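Thioredoxin family protein (Streptococcus pneumoniae, PDB 2YP6) is a surface-exposed thioredoxin-fold lipoprotein that probably carries out thiol-disulfide exchange and helps the bacterium resist extracellular oxidative stress. Local coordinates at residues Ile43-Gln55 with Tyr156-Gln168. Sequence-based numbering, arbitrary orientation.
Sequences IAVGKDAPDFTLQ and YLIDSQGKIGKIQ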
ATOM      1  N   ILE A  43       1.456 -12.830  11.331  1.00 30.86           N
ATOM      2  CA  ILE A  43       0.486 -12.258  10.392  1.00 28.58           C
ATOM      3  C   ILE A  43      -0.451 -13.364   9.877  1.00 21.15           C
ATOM      4  O   ILE A  43      -0.015 -14.459   9.552  1.00 23.56           O
ATOM      5  CB  ILE A  43       1.175 -11.536   9.205  1.00 45.76           C
ATOM      6  CG1 ILE A  43       0.660 -10.105   9.106  1.00 51.37           C
ATOM      7  CG2 ILE A  43       0.931 -12.256   7.887  1.00 39.63           C
ATOM      8  CD1 ILE A  43       0.875  -9.480   7.760  1.00 51.30           C
ATOM      9  N   ALA A  44      -1.742 -13.058   9.816  1.00 19.10           N
ATOM     10  CA  ALA A  44      -2.741 -14.051   9.449  1.00 17.57           C
ATOM     11  C   ALA A  44      -4.027 -13.349   9.107  1.00 17.56           C
ATOM     12  O   ALA A  44      -4.395 -12.340   9.716  1.00 17.32           O
ATOM     13  CB  ALA A  44      -2.963 -15.061  10.590  1.00 19.24           C
ATOM     14  N   VAL A  45      -4.740 -13.885   8.138  1.00 15.65           N
ATOM     15  CA  VAL A  45      -6.064 -13.397   7.880  1.00 14.80           C
ATOM     16  C   VAL A  45      -6.866 -13.515   9.157  1.00 15.08           C
ATOM     17  O   VAL A  45      -6.777 -14.523   9.865  1.00 16.11           O
ATOM     18  CB  VAL A  45      -6.752 -14.172   6.727  1.00 15.39           C
ATOM     19  CG1 VAL A  45      -8.206 -13.757   6.620  1.00 15.17           C
ATOM     20  CG2 VAL A  45      -6.044 -13.900   5.423  1.00 15.78           C
ATOM     21  N   GLY A  46      -7.627 -12.473   9.471  1.00 16.26           N
ATOM     22  CA  GLY A  46      -8.471 -12.487  10.655  1.00 17.84           C
ATOM     23  C   GLY A  46      -7.827 -11.906  11.894  1.00 18.59           C
ATOM     24  O   GLY A  46      -8.494 -11.732  12.922  1.00 20.69           O
ATOM     25  N   LYS A  47      -6.527 -11.652  11.826  1.00 16.19           N
ATOM     26  CA  LYS A  47      -5.795 -11.125  12.970  1.00 19.91           C
ATOM     27  C   LYS A  47      -5.398  -9.682  12.722  1.00 16.79           C
ATOM     28  O   LYS A  47      -5.394  -9.215  11.592  1.00 15.18           O
ATOM     29  CB  LYS A  47      -4.551 -11.965  13.243  1.00 20.03           C
ATOM     30  CG  LYS A  47      -4.843 -13.431  13.704  1.00 27.52           C
ATOM     31  CD  LYS A  47      -5.818 -13.462  14.890  1.00 31.73           C
ATOM     32  CE  LYS A  47      -6.232 -14.868  15.316  1.00 40.71           C
ATOM     33  NZ  LYS A  47      -7.226 -14.797  16.445  1.00 50.15           N
ATOM     34  N   ASP A  48      -5.062  -8.978  13.790  1.00 18.40           N
ATOM     35  CA  ASP A  48      -4.692  -7.563  13.664  1.00 18.03           C
ATOM     36  C   ASP A  48      -3.564  -7.367  12.664  1.00 16.65           C
ATOM     37  O   ASP A  48      -2.548  -8.077  12.692  1.00 16.97           O
ATOM     38  CB  ASP A  48      -4.233  -6.984  15.013  1.00 22.69           C
ATOM     39  CG  ASP A  48      -5.355  -6.798  15.999  1.00 27.42           C
ATOM     40  OD1 ASP A  48      -6.550  -6.842  15.619  1.00 25.67           O
ATOM     41  OD2 ASP A  48      -5.016  -6.604  17.184  1.00 30.90           O
ATOM     42  N   ALA A  49      -3.731  -6.385  11.798  1.00 15.02           N
ATOM     43  CA  ALA A  49      -2.646  -5.911  10.926  1.00 13.94           C
ATOM     44  C   ALA A  49      -1.593  -5.227  11.779  1.00 18.48           C
ATOM     45  O   ALA A  49      -1.936  -4.392  12.606  1.00 16.37           O
ATOM     46  CB  ALA A  49      -3.205  -4.920   9.900  1.00 13.85           C
ATOM     47  N   PRO A  50      -0.314  -5.574  11.587  1.00 15.51           N
ATOM     48  CA  PRO A  50       0.732  -4.951  12.398  1.00 20.77           C
ATOM     49  C   PRO A  50       0.746  -3.428  12.238  1.00 18.76           C
ATOM     50  O   PRO A  50       0.559  -2.864  11.151  1.00 14.70           O
ATOM     51  CB  PRO A  50       2.021  -5.574  11.850  1.00 18.95           C
ATOM     52  CG  PRO A  50       1.614  -6.869  11.250  1.00 17.08           C
ATOM     53  CD  PRO A  50       0.225  -6.634  10.706  1.00 15.11           C
ATOM     54  N   ASP A  51       0.911  -2.758  13.359  1.00 18.66           N
ATOM     55  CA  ASP A  51       1.011  -1.317  13.362  1.00 20.43           C
ATOM     56  C   ASP A  51       2.296  -0.847  12.691  1.00 21.20           C
ATOM     57  O   ASP A  51       3.293  -1.562  12.664  1.00 19.20           O
ATOM     58  CB  ASP A  51       1.007  -0.798  14.785  1.00 23.87           C
ATOM     59  CG  ASP A  51      -0.374  -0.731  15.360  1.00 35.60           C
ATOM     60  OD1 ASP A  51      -1.109   0.211  14.994  1.00 37.69           O
ATOM     61  OD2 ASP A  51      -0.709  -1.612  16.172  1.00 39.68           O
ATOM     62  N   PHE A  52       2.247   0.366  12.167  1.00 17.23           N
ATOM     63  CA  PHE A  52       3.424   1.041  11.662  1.00 13.37           C
ATOM     64  C   PHE A  52       3.295   2.548  11.752  1.00 14.67           C
ATOM     65  O   PHE A  52       2.179   3.114  11.814  1.00 16.45           O
ATOM     66  CB  PHE A  52       3.765   0.585  10.232  1.00 17.76           C
ATOM     67  CG  PHE A  52       2.658   0.804   9.240  1.00 15.85           C
ATOM     68  CD1 PHE A  52       2.422   2.062   8.699  1.00 13.43           C
ATOM     69  CD2 PHE A  52       1.864  -0.252   8.833  1.00 15.63           C
ATOM     70  CE1 PHE A  52       1.382   2.271   7.772  1.00 15.58           C
ATOM     71  CE2 PHE A  52       0.827  -0.059   7.906  1.00 21.39           C
ATOM     72  CZ  PHE A  52       0.594   1.190   7.374  1.00 16.18           C
ATOM     73  N   THR A  53       4.462   3.191  11.810  1.00 21.16           N
ATOM     74  CA  THR A  53       4.600   4.639  11.810  1.00 20.62           C
ATOM     75  C   THR A  53       5.686   4.964  10.784  1.00 20.21           C
ATOM     76  O   THR A  53       6.862   4.641  10.988  1.00 21.16           O
ATOM     77  CB  THR A  53       4.969   5.182  13.197  1.00 23.43           C
ATOM     78  OG1 THR A  53       3.937   4.822  14.130  1.00 24.09           O
ATOM     79  CG2 THR A  53       5.099   6.701  13.183  1.00 25.28           C
ATOM     80  N   LEU A  54       5.276   5.579   9.677  1.00 19.15           N
ATOM     81  CA  LEU A  54       6.205   5.877   8.570  1.00 18.89           C
ATOM     82  C   LEU A  54       6.052   7.302   8.024  1.00 19.80           C
ATOM     83  O   LEU A  54       4.952   7.858   8.054  1.00 19.94           O
ATOM     84  CB  LEU A  54       5.934   4.910   7.434  1.00 16.75           C
ATOM     85  CG  LEU A  54       6.075   3.429   7.759  1.00 15.95           C
ATOM     86  CD1 LEU A  54       5.548   2.591   6.584  1.00 17.28           C
ATOM     87  CD2 LEU A  54       7.529   3.104   8.132  1.00 17.46           C
ATOM     88  N   GLN A  55       7.144   7.882   7.531  1.00 20.77           N
ATOM     89  CA  GLN A  55       7.088   9.125   6.783  1.00 21.73           C
ATOM     90  C   GLN A  55       6.590   8.843   5.357  1.00 20.21           C
ATOM     91  O   GLN A  55       7.022   7.886   4.722  1.00 18.94           O
ATOM     92  CB  GLN A  55       8.477   9.784   6.707  1.00 23.53           C
ATOM     93  CG  GLN A  55       8.992  10.280   8.031  1.00 28.72           C
ATOM     94  CD  GLN A  55       8.082  11.341   8.625  1.00 36.67           C
ATOM     95  OE1 GLN A  55       7.549  11.171   9.715  1.00 34.51           O
ATOM     96  NE2 GLN A  55       7.903  12.444   7.901  1.00 39.51           N
ATOM     97  N   TYR A 156      -2.622  -6.120   1.144  1.00 10.50           N
ATOM     98  CA  TYR A 156      -3.413  -6.507   2.311  1.00 12.18           C
ATOM     99  C   TYR A 156      -4.625  -5.613   2.337  1.00 11.05           C
ATOM    100  O   TYR A 156      -4.509  -4.397   2.269  1.00 12.07           O
ATOM    101  CB  TYR A 156      -2.606  -6.310   3.597  1.00 13.03           C
ATOM    102  CG  TYR A 156      -1.513  -7.329   3.742  1.00 12.48           C
ATOM    103  CD1 TYR A 156      -0.304  -7.178   3.085  1.00 15.20           C
ATOM    104  CD2 TYR A 156      -1.700  -8.458   4.527  1.00 19.17           C
ATOM    105  CE1 TYR A 156       0.687  -8.121   3.206  1.00 15.88           C
ATOM    106  CE2 TYR A 156      -0.711  -9.403   4.647  1.00 19.74           C
ATOM    107  CZ  TYR A 156       0.481  -9.234   3.969  1.00 20.77           C
ATOM    108  OH  TYR A 156       1.484 -10.174   4.098  1.00 26.65           O
ATOM    109  N   LEU A 157      -5.807  -6.234   2.373  1.00 10.44           N
ATOM    110  CA  LEU A 157      -7.048  -5.495   2.500  1.00 10.89           C
ATOM    111  C   LEU A 157      -7.510  -5.659   3.944  1.00  8.76           C
ATOM    112  O   LEU A 157      -7.865  -6.761   4.386  1.00 12.24           O
ATOM    113  CB  LEU A 157      -8.069  -6.040   1.499  1.00 11.27           C
ATOM    114  CG  LEU A 157      -7.641  -6.141   0.038  1.00 13.32           C
ATOM    115  CD1 LEU A 157      -8.844  -6.441  -0.863  1.00 16.12           C
ATOM    116  CD2 LEU A 157      -6.928  -4.884  -0.413  1.00 14.26           C
ATOM    117  N   ILE A 158      -7.425  -4.563   4.686  1.00 11.20           N
ATOM    118  CA  ILE A 158      -7.588  -4.545   6.120  1.00 12.68           C
ATOM    119  C   ILE A 158      -8.984  -3.989   6.425  1.00 13.51           C
ATOM    120  O   ILE A 158      -9.438  -3.036   5.804  1.00 11.41           O
ATOM    121  CB  ILE A 158      -6.487  -3.641   6.764  1.00 11.77           C
ATOM    122  CG1 ILE A 158      -5.092  -4.177   6.418  1.00 12.89           C
ATOM    123  CG2 ILE A 158      -6.657  -3.514   8.271  1.00 14.59           C
ATOM    124  CD1 ILE A 158      -3.987  -3.235   6.806  1.00 13.76           C
ATOM    125  N   ASP A 159      -9.685  -4.629   7.356  1.00 11.56           N
ATOM    126  CA  ASP A 159     -11.063  -4.270   7.598  1.00 11.46           C
ATOM    127  C   ASP A 159     -11.174  -3.076   8.569  1.00 14.96           C
ATOM    128  O   ASP A 159     -10.166  -2.571   9.056  1.00 12.40           O
ATOM    129  CB  ASP A 159     -11.862  -5.512   8.052  1.00 12.35           C
ATOM    130  CG  ASP A 159     -11.567  -5.957   9.486  1.00 16.81           C
ATOM    131  OD1 ASP A 159     -11.011  -5.192  10.299  1.00 13.25           O
ATOM    132  OD2 ASP A 159     -11.974  -7.088   9.831  1.00 17.13           O
ATOM    133  N   SER A 160     -12.396  -2.614   8.824  1.00 16.71           N
ATOM    134  CA  SER A 160     -12.590  -1.389   9.606  1.00 14.13           C
ATOM    135  C   SER A 160     -12.194  -1.592  11.052  1.00 14.88           C
ATOM    136  O   SER A 160     -12.059  -0.629  11.782  1.00 15.73           O
ATOM    137  CB  SER A 160     -14.037  -0.903   9.526  1.00 15.50           C
ATOM    138  OG  SER A 160     -14.888  -1.766  10.224  1.00 16.56           O
ATOM    139  N   GLN A 161     -12.018  -2.853  11.458  1.00 14.85           N
ATOM    140  CA  GLN A 161     -11.626  -3.164  12.812  1.00 15.82           C
ATOM    141  C   GLN A 161     -10.120  -3.377  12.945  1.00 15.72           C
ATOM    142  O   GLN A 161      -9.649  -3.732  14.022  1.00 17.05           O
ATOM    143  CB  GLN A 161     -12.372  -4.405  13.296  1.00 16.76           C
ATOM    144  CG  GLN A 161     -13.888  -4.342  13.108  1.00 21.49           C
ATOM    145  CD  GLN A 161     -14.525  -3.205  13.883  1.00 21.24           C
ATOM    146  OE1 GLN A 161     -14.520  -3.203  15.105  1.00 23.41           O
ATOM    147  NE2 GLN A 161     -15.078  -2.229  13.168  1.00 19.23           N
ATOM    148  N   GLY A 162      -9.386  -3.148  11.852  1.00 15.46           N
ATOM    149  CA  GLY A 162      -7.938  -3.292  11.830  1.00 13.81           C
ATOM    150  C   GLY A 162      -7.415  -4.708  11.633  1.00 16.72           C
ATOM    151  O   GLY A 162      -6.216  -4.939  11.826  1.00 15.32           O
ATOM    152  N   LYS A 163      -8.304  -5.640  11.262  1.00 14.84           N
ATOM    153  CA  LYS A 163      -7.922  -7.030  11.000  1.00 13.13           C
ATOM    154  C   LYS A 163      -7.653  -7.259   9.536  1.00 14.07           C
ATOM    155  O   LYS A 163      -8.337  -6.712   8.678  1.00 14.11           O
ATOM    156  CB  LYS A 163      -9.042  -8.010  11.379  1.00 17.53           C
ATOM    157  CG  LYS A 163      -9.707  -7.754  12.680  1.00 25.21           C
ATOM    158  CD  LYS A 163      -8.791  -7.891  13.808  1.00 27.96           C
ATOM    159  CE  LYS A 163      -9.615  -7.965  15.074  1.00 35.70           C
ATOM    160  NZ  LYS A 163      -8.750  -8.241  16.232  1.00 31.93           N
ATOM    161  N   ILE A 164      -6.688  -8.113   9.233  1.00 11.73           N
ATOM    162  CA  ILE A 164      -6.476  -8.497   7.853  1.00 11.05           C
ATOM    163  C   ILE A 164      -7.729  -9.230   7.342  1.00 11.44           C
ATOM    164  O   ILE A 164      -8.144 -10.256   7.906  1.00 12.49           O
ATOM    165  CB  ILE A 164      -5.218  -9.356   7.690  1.00 11.39           C
ATOM    166  CG1 ILE A 164      -3.980  -8.526   8.042  1.00 13.45           C
ATOM    167  CG2 ILE A 164      -5.142  -9.879   6.245  1.00 12.88           C
ATOM    168  CD1 ILE A 164      -2.677  -9.333   8.048  1.00 19.42           C
ATOM    169  N   GLY A 165      -8.339  -8.697   6.294  1.00 14.45           N
ATOM    170  CA  GLY A 165      -9.504  -9.331   5.679  1.00 15.60           C
ATOM    171  C   GLY A 165      -9.152 -10.186   4.482  1.00 13.93           C
ATOM    172  O   GLY A 165      -9.619 -11.319   4.371  1.00 14.08           O
ATOM    173  N   LYS A 166      -8.320  -9.655   3.584  1.00 13.78           N
ATOM    174  CA  LYS A 166      -7.835 -10.422   2.439  1.00 11.33           C
ATOM    175  C   LYS A 166      -6.377 -10.119   2.187  1.00 13.62           C
ATOM    176  O   LYS A 166      -5.900  -9.067   2.574  1.00 11.24           O
ATOM    177  CB  LYS A 166      -8.602 -10.085   1.157  1.00 13.27           C
ATOM    178  CG  LYS A 166     -10.072 -10.430   1.209  1.00 14.83           C
ATOM    179  CD  LYS A 166     -10.532 -11.125  -0.068  1.00 18.06           C
ATOM    180  CE  LYS A 166     -12.035 -11.373  -0.064  1.00 14.23           C
ATOM    181  NZ  LYS A 166     -12.442 -12.141  -1.251  1.00 19.20           N
ATOM    182  N   ILE A 167      -5.700 -11.056   1.538  1.00 13.34           N
ATOM    183  CA  ILE A 167      -4.345 -10.874   1.058  1.00 14.07           C
ATOM    184  C   ILE A 167      -4.317 -11.310  -0.401  1.00 13.32           C
ATOM    185  O   ILE A 167      -4.854 -12.362  -0.762  1.00 12.87           O
ATOM    186  CB  ILE A 167      -3.331 -11.752   1.836  1.00 17.51           C
ATOM    187  CG1 ILE A 167      -3.472 -11.545   3.350  1.00 16.58           C
ATOM    188  CG2 ILE A 167      -1.894 -11.426   1.372  1.00 18.90           C
ATOM    189  CD1 ILE A 167      -2.714 -12.534   4.156  1.00 16.64           C
ATOM    190  N   GLN A 168      -3.640 -10.533  -1.228  1.00 11.56           N
ATOM    191  CA  GLN A 168      -3.486 -10.862  -2.630  1.00 12.29           C
ATOM    192  C   GLN A 168      -2.007 -10.785  -3.018  1.00 12.84           C
ATOM    193  O   GLN A 168      -1.344  -9.793  -2.741  1.00 13.73           O
ATOM    194  CB  GLN A 168      -4.306  -9.886  -3.472  1.00 13.70           C
ATOM    195  CG  GLN A 168      -4.293 -10.254  -4.970  1.00 16.79           C
ATOM    196  CD  GLN A 168      -5.382 -11.255  -5.352  1.00 18.81           C
ATOM    197  OE1 GLN A 168      -6.279 -11.587  -4.555  1.00 22.34           O
ATOM    198  NE2 GLN A 168      -5.342 -11.696  -6.597  1.00 29.24           N
TER
HETATM  199  O   HOH W   1      -7.540  -4.267  15.972  1.00 39.23           O
HETATM  200  O   HOH W   2      -4.423  -3.217  13.094  1.00 18.96           O
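Asp-48 and Lys-163 form a single antiparallel beta bridge, a non-hydrogen-bonded pair flanked by the hydrogen bonds Ile-164 N to Lys-47 O (2.9 Å) and the nearly straight Ala-49 N to Gly-162 O (2.9 Å, 171° at the hydrogen). Gly-46 N, from the third position of the type II turn 44-47, reaches Ile-164 O at 2.8 Å, so both backbone polar atoms of Ile-164 are used. Over the bridge, Lys-163 bends at its second torsion (chi2 -63°), and its NZ meets Asp-48 OD1 at 2.7 Å on the syn side, out of the carboxylate plane, in a salt bridge. The same oxygen accepts a hydrogen bond from a water that also donates to Gln-161 O; a second water links Ala-49 O and Gly-162 O. In the type I turn 159-162, Asp-159 OD1 accepts from Gln-161 N, which makes an Asx turn, and from Lys-163 N on the opposite face of the carboxylate.

Ile-164 is the apolar hub. Its CD1 lies 3.6 Å from Ile-43 CD1, the two side chains crossing at about a right angle, and Ile-43 CD1 also meets Tyr-156 CE2 obliquely at 3.5 Å. The methyl of Ala-49 presses on Ile-158 CD1 (3.6 Å), while Val-45 CG2 slides past the end of Ile-167.

The hairpin of strands 154-158 and 164-169, with a classic bulge at Gly-165 and Lys-166 opposite Leu-157, closes one side of the thioredoxin-fold sheet beside strand 71-76. Residues 43-49 run along its outer edge, strand 164-169, Tyr-147 packs against Ile-43, Ala-49 and Tyr-156, and the chain runs on to strand 53-56 near the sheet's other side.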